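Local coordinates for glucose-binding protein (Thermus thermophilus HB27, PDB 2B3F) that binds galactose or glucose in the cleft between its two lobes and probably serves as the substrate-binding component of a sugar transport system, at residues 111-115 / 277-281; 114-118 / 305-309. All coordinates share one frame; numbering follows the deposited sequence.

Contact 1. Residues 111-115 / 277-281; sequences IWSVP and SDSFG. With GAL (beta-D-galactopyranose), chain G.
Val114 and Phe280 form an antiparallel hydrogen-bonded pair, Val114 N reaching Phe280 O at 2.8 Å and Phe280 N reaching Val114 O at 3.0 Å. Next along the ladder, Pro115 and Ser279 are a non-hydrogen-bonded pair with their CA atoms 4.0 Å apart, and Val114 O also receives a CA-H...O contact from Ser279 CA at 3.1 Å. On the face carrying Pro115 and Ser279, the hydroxyls meet tip to tip: each OG sits between its own backbone N and carbonyl carbon (chi1 69° in Ser113, 76° in Ser279), which turns Ser113 OG to donate to Ser279 OG at 2.7 Å. Ser279 OG is also bonded to Val65 O. Strand 272-280 thus lies between 62-66 and 110-115, antiparallel to both, the reversed strand of the lobe sheet characteristic of type II periplasmic binding proteins. On the other face, Phe280 turns its ring away to an edge-to-face stack with Trp295. Packing is close and buried from Ser113 to Pro115 against Ser279 and Phe280, but thins at partly exposed Trp112, whose O only approaches Gly281 CA (3.9 Å); its indole leaves for helix 69-76 while NE1 bonds to Tyr107 O. At the sugar end, the Asp278 carboxylate straddles two galactose hydroxyls, taking O2 on OD1 and O3 on OD2, each at 2.6 Å; Gln64 NE2 also bonds to OD1.

Contact 2. Residues 114-118 / 305-309; sequences VPVNI and QDTSN. Unlike the reference sequence in segment 305-309: Ser308 (reference Phe).
Val116 and Asn117, just past the end of strand 110-115, run beside helix 302-312, Val116 CA 6.2 Å from Gln305 CA and Asn117 CA 6.9 Å from Asn309 CA. Val116 O is approached by both Gln305 and Asn309. Asn309 ND2 donates to it at 3.0 Å in a nearly straight bond (168° at the hydrogen) that lies in the carbonyl plane and within 6° of the asparagine's own amide plane. The same ND2 bonds weakly back to Gln305 O, one helical turn earlier, and OD1 is bonded to Ser314 OG, so the amide is fixed at both ends. Its OD1 also rests against Asn117 CB at 3.1 Å, where the two asparagine side chains cross at about a right angle. With CG anti to its carbonyl carbon (chi1 -62°) and extended beyond, Gln305 lays its amide across the loop: CD passes 3.2 Å from Val116 O and NE2 comes 2.9 Å from Pro115 O. NE2 bonds to Val299 O and OE1 to Arg318 N, which set the rotation of this amide. Val116 CG2 makes a distant 4.4 Å contact with Ser308 OG, itself bonded to Gly304 O. A leucine in place of Asn309 would probably strip the buried Val116 carbonyl of its straight bond and leave Ser314 OG without its amide mate. The Asn309 amide, with Gln305 packed alongside, thus holds the loop where the chain leaves strand 110-115, consistent with the hinge region of a two-lobed periplasmic binding protein.

How the contacts relate
Contacts 1 and 2 share Val114 and Pro115, and their centres lie 11 Å apart: the chain pairs with strand 272-280 and, just beyond, packs on helix 302-312. Asn117 joins them, since its O probably accepts a hydrogen bond from Ser277 OG (2.7 Å) and its OD1 one from Asp278 N (2.8 Å). The loop held by Asn309 in contact 2 thereby probably helps to position the backbone of the sugar-binding aspartate. Contact 1 supplies Asp278 to the pocket; contact 2 lies next to it through the side chain of Asn117, about 5 Å from the bound GAL at the nearest atoms, and through the helix carrying Lys312, another galactose-binding residue, about 4 Å from Asp278 between nearest side-chain atoms.

Contact 1. Residues 111-115 / 277-281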
loop_
_atom_site.group_PDB
_atom_site.type_symbol
_atom_site.label_atom_id
_atom_site.label_comp_id
_atom_site.label_asym_id
_atom_site.label_seq_id
_atom_site.Cartn_x
_atom_site.Cartn_y
_atom_site.Cartn_z
ATOM N N ILE A 111 -13.893 10.460 13.831
ATOM C CA ILE A 111 -12.972 10.459 12.682
ATOM C C ILE A 111 -11.583 10.343 13.296
ATOM O O ILE A 111 -11.247 11.096 14.210
ATOM C CB ILE A 111 -13.094 11.743 11.841
ATOM C CG1 ILE A 111 -14.522 11.891 11.316
ATOM C CG2 ILE A 111 -12.152 11.683 10.677
ATOM C CD1 ILE A 111 -14.788 13.173 10.571
ATOM N N TRP A 112 -10.784 9.373 12.824
ATOM C CA TRP A 112 -9.695 8.849 13.655
ATOM C C TRP A 112 -8.278 9.048 13.131
ATOM O O TRP A 112 -7.312 8.785 13.854
ATOM C CB TRP A 112 -9.964 7.368 13.976
ATOM C CG TRP A 112 -11.305 7.176 14.624
ATOM C CD1 TRP A 112 -12.450 6.763 14.021
ATOM C CD2 TRP A 112 -11.637 7.435 15.993
ATOM N NE1 TRP A 112 -13.490 6.722 14.941
ATOM C CE2 TRP A 112 -13.012 7.129 16.160
ATOM C CE3 TRP A 112 -10.903 7.894 17.098
ATOM C CZ2 TRP A 112 -13.671 7.284 17.381
ATOM C CZ3 TRP A 112 -11.553 8.029 18.318
ATOM C CH2 TRP A 112 -12.926 7.719 18.447
ATOM N N SER A 113 -8.139 9.522 11.899
ATOM C CA SER A 113 -6.815 9.862 11.362
ATOM C C SER A 113 -6.938 10.843 10.203
ATOM O O SER A 113 -8.046 11.113 9.712
ATOM C CB SER A 113 -6.055 8.606 10.906
ATOM O OG SER A 113 -6.669 8.069 9.761
ATOM N N VAL A 114 -5.793 11.367 9.774
ATOM C CA VAL A 114 -5.715 12.338 8.697
ATOM C C VAL A 114 -4.918 11.733 7.549
ATOM O O VAL A 114 -3.718 11.467 7.711
ATOM C CB VAL A 114 -5.007 13.628 9.159
ATOM C CG1 VAL A 114 -5.011 14.685 8.044
ATOM C CG2 VAL A 114 -5.633 14.123 10.465
ATOM N N PRO A 115 -5.570 11.504 6.403
ATOM C CA PRO A 115 -4.867 10.942 5.243
ATOM C C PRO A 115 -3.863 11.903 4.629
ATOM O O PRO A 115 -4.165 13.089 4.451
ATOM C CB PRO A 115 -5.981 10.623 4.252
ATOM C CG PRO A 115 -7.261 10.853 4.981
ATOM C CD PRO A 115 -7.007 11.728 6.126
ATOM N N SER A 277 -4.179 4.203 1.835
ATOM C CA SER A 277 -3.864 5.569 2.240
ATOM C C SER A 277 -3.111 5.575 3.545
ATOM O O SER A 277 -3.560 4.990 4.525
ATOM C CB SER A 277 -5.152 6.401 2.362
ATOM O OG SER A 277 -4.847 7.698 2.842
ATOM N N ASP A 278 -1.935 6.207 3.530
ATOM C CA ASP A 278 -1.158 6.458 4.715
ATOM C C ASP A 278 -1.779 7.650 5.437
ATOM O O ASP A 278 -2.095 8.647 4.797
ATOM C CB ASP A 278 0.290 6.764 4.340
ATOM C CG ASP A 278 1.004 5.550 3.714
ATOM O OD1 ASP A 278 0.960 4.482 4.365
ATOM O OD2 ASP A 278 1.567 5.689 2.610
ATOM N N SER A 279 -1.958 7.514 6.741
ATOM C CA SER A 279 -2.595 8.530 7.569
ATOM C C SER A 279 -1.896 8.631 8.922
ATOM O O SER A 279 -1.146 7.734 9.322
ATOM C CB SER A 279 -4.099 8.209 7.701
ATOM O OG SER A 279 -4.367 7.159 8.593
ATOM N N PHE A 280 -2.149 9.738 9.629
ATOM C CA PHE A 280 -1.633 9.953 10.970
ATOM C C PHE A 280 -2.781 10.362 11.880
ATOM O O PHE A 280 -3.619 11.158 11.468
ATOM C CB PHE A 280 -0.581 11.058 10.980
ATOM C CG PHE A 280 0.732 10.644 10.362
ATOM C CD1 PHE A 280 1.724 10.047 11.137
ATOM C CD2 PHE A 280 0.967 10.860 9.016
ATOM C CE1 PHE A 280 2.942 9.657 10.557
ATOM C CE2 PHE A 280 2.177 10.483 8.432
ATOM C CZ PHE A 280 3.163 9.865 9.226
ATOM N N GLY A 281 -2.771 9.846 13.105
ATOM C CA GLY A 281 -3.733 10.258 14.114
ATOM C C GLY A 281 -3.092 10.800 15.365
ATOM O O GLY A 281 -1.905 11.141 15.389
HETATM C C1 GAL G . 2.799 0.499 2.422
HETATM C C2 GAL G . 2.769 1.986 2.799
HETATM C C3 GAL G . 3.614 2.830 1.854
HETATM C C4 GAL G . 5.027 2.258 1.717
HETATM C C5 GAL G . 4.921 0.738 1.442
HETATM C C6 GAL G . 6.271 0.018 1.299
HETATM O O1 GAL G . 2.077 -0.271 3.336
HETATM O O2 GAL G . 1.404 2.433 2.833
HETATM O O3 GAL G . 3.688 4.166 2.328
HETATM O O4 GAL G . 5.715 2.547 2.905
HETATM O O5 GAL G . 4.168 0.078 2.430
HETATM O O6 GAL G . 6.907 -0.087 2.537
#

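Contact 2. Residues 114-118 / 305-309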
loop_
_atom_site.group_PDB
_atom_site.type_symbol
_atom_site.label_atom_id
_atom_site.label_comp_id
_atom_site.label_asym_id
_atom_site.label_seq_id
_atom_site.Cartn_x
_atom_site.Cartn_y
_atom_site.Cartn_z
ATOM N N VAL A 114 -5.793 11.367 9.774
ATOM C CA VAL A 114 -5.715 12.338 8.697
ATOM C C VAL A 114 -4.918 11.733 7.549
ATOM O O VAL A 114 -3.718 11.467 7.711
ATOM C CB VAL A 114 -5.007 13.628 9.159
ATOM C CG1 VAL A 114 -5.011 14.685 8.044
ATOM C CG2 VAL A 114 -5.633 14.123 10.465
ATOM N N PRO A 115 -5.570 11.504 6.403
ATOM C CA PRO A 115 -4.867 10.942 5.243
ATOM C C PRO A 115 -3.863 11.903 4.629
ATOM O O PRO A 115 -4.165 13.089 4.451
ATOM C CB PRO A 115 -5.981 10.623 4.252
ATOM C CG PRO A 115 -7.261 10.853 4.981
ATOM C CD PRO A 115 -7.007 11.728 6.126
ATOM N N VAL A 116 -2.673 11.407 4.310
ATOM C CA VAL A 116 -1.646 12.222 3.676
ATOM C C VAL A 116 -1.513 11.963 2.184
ATOM O O VAL A 116 -0.950 12.773 1.462
ATOM C CB VAL A 116 -0.285 12.098 4.392
ATOM C CG1 VAL A 116 0.316 10.717 4.241
ATOM C CG2 VAL A 116 0.700 13.176 3.870
ATOM N N ASN A 117 -2.019 10.822 1.725
ATOM C CA ASN A 117 -1.815 10.395 0.367
ATOM C C ASN A 117 -2.835 9.353 -0.073
ATOM O O ASN A 117 -3.719 8.931 0.698
ATOM C CB ASN A 117 -0.381 9.842 0.196
ATOM C CG ASN A 117 -0.147 8.541 0.960
ATOM O OD1 ASN A 117 -1.064 7.960 1.512
ATOM N ND2 ASN A 117 1.107 8.077 0.975
ATOM N N ILE A 118 -2.696 8.969 -1.325
ATOM C CA ILE A 118 -3.323 7.783 -1.887
ATOM C C ILE A 118 -2.222 7.037 -2.653
ATOM O O ILE A 118 -1.576 7.593 -3.540
ATOM C CB ILE A 118 -4.467 8.128 -2.874
ATOM C CG1 ILE A 118 -5.594 8.902 -2.169
ATOM C CG2 ILE A 118 -5.001 6.890 -3.546
ATOM C CD1 ILE A 118 -6.415 8.121 -1.185
ATOM N N GLN A 305 1.011 18.097 1.395
ATOM C CA GLN A 305 0.784 16.979 0.485
ATOM C C GLN A 305 1.407 17.160 -0.895
ATOM O O GLN A 305 1.863 16.181 -1.518
ATOM C CB GLN A 305 -0.730 16.654 0.368
ATOM C CG GLN A 305 -1.331 16.220 1.705
ATOM C CD GLN A 305 -2.682 15.517 1.596
ATOM O OE1 GLN A 305 -3.139 15.186 0.498
ATOM N NE2 GLN A 305 -3.311 15.286 2.744
ATOM N N ASP A 306 1.425 18.396 -1.406
ATOM C CA ASP A 306 2.037 18.633 -2.706
ATOM C C ASP A 306 3.558 18.849 -2.646
ATOM O O ASP A 306 4.205 18.926 -3.680
ATOM C CB ASP A 306 1.340 19.802 -3.410
ATOM C CG ASP A 306 0.011 19.405 -4.040
ATOM O OD1 ASP A 306 -0.354 18.184 -4.055
ATOM O OD2 ASP A 306 -0.660 20.351 -4.554
ATOM N N THR A 307 4.096 18.976 -1.439
ATOM C CA THR A 307 5.546 18.905 -1.201
ATOM C C THR A 307 6.039 17.453 -1.118
ATOM O O THR A 307 7.015 17.073 -1.782
ATOM C CB THR A 307 5.905 19.654 0.080
ATOM O OG1 THR A 307 5.525 21.040 -0.052
ATOM C CG2 THR A 307 7.395 19.571 0.376
ATOM N N SER A 308 5.359 16.638 -0.316
ATOM C CA SER A 308 5.824 15.263 -0.046
ATOM C C SER A 308 5.478 14.254 -1.125
ATOM O O SER A 308 6.320 13.420 -1.502
ATOM C CB SER A 308 5.305 14.791 1.306
ATOM O OG SER A 308 3.895 14.869 1.368
ATOM N N ASN A 309 4.248 14.272 -1.632
ATOM C CA ASN A 309 3.812 13.189 -2.507
ATOM C C ASN A 309 4.552 13.060 -3.824
ATOM O O ASN A 309 4.807 11.953 -4.266
ATOM C CB ASN A 309 2.285 13.162 -2.671
ATOM C CG ASN A 309 1.602 12.704 -1.406
ATOM O OD1 ASN A 309 1.881 11.608 -0.912
ATOM N ND2 ASN A 309 0.734 13.541 -0.843
#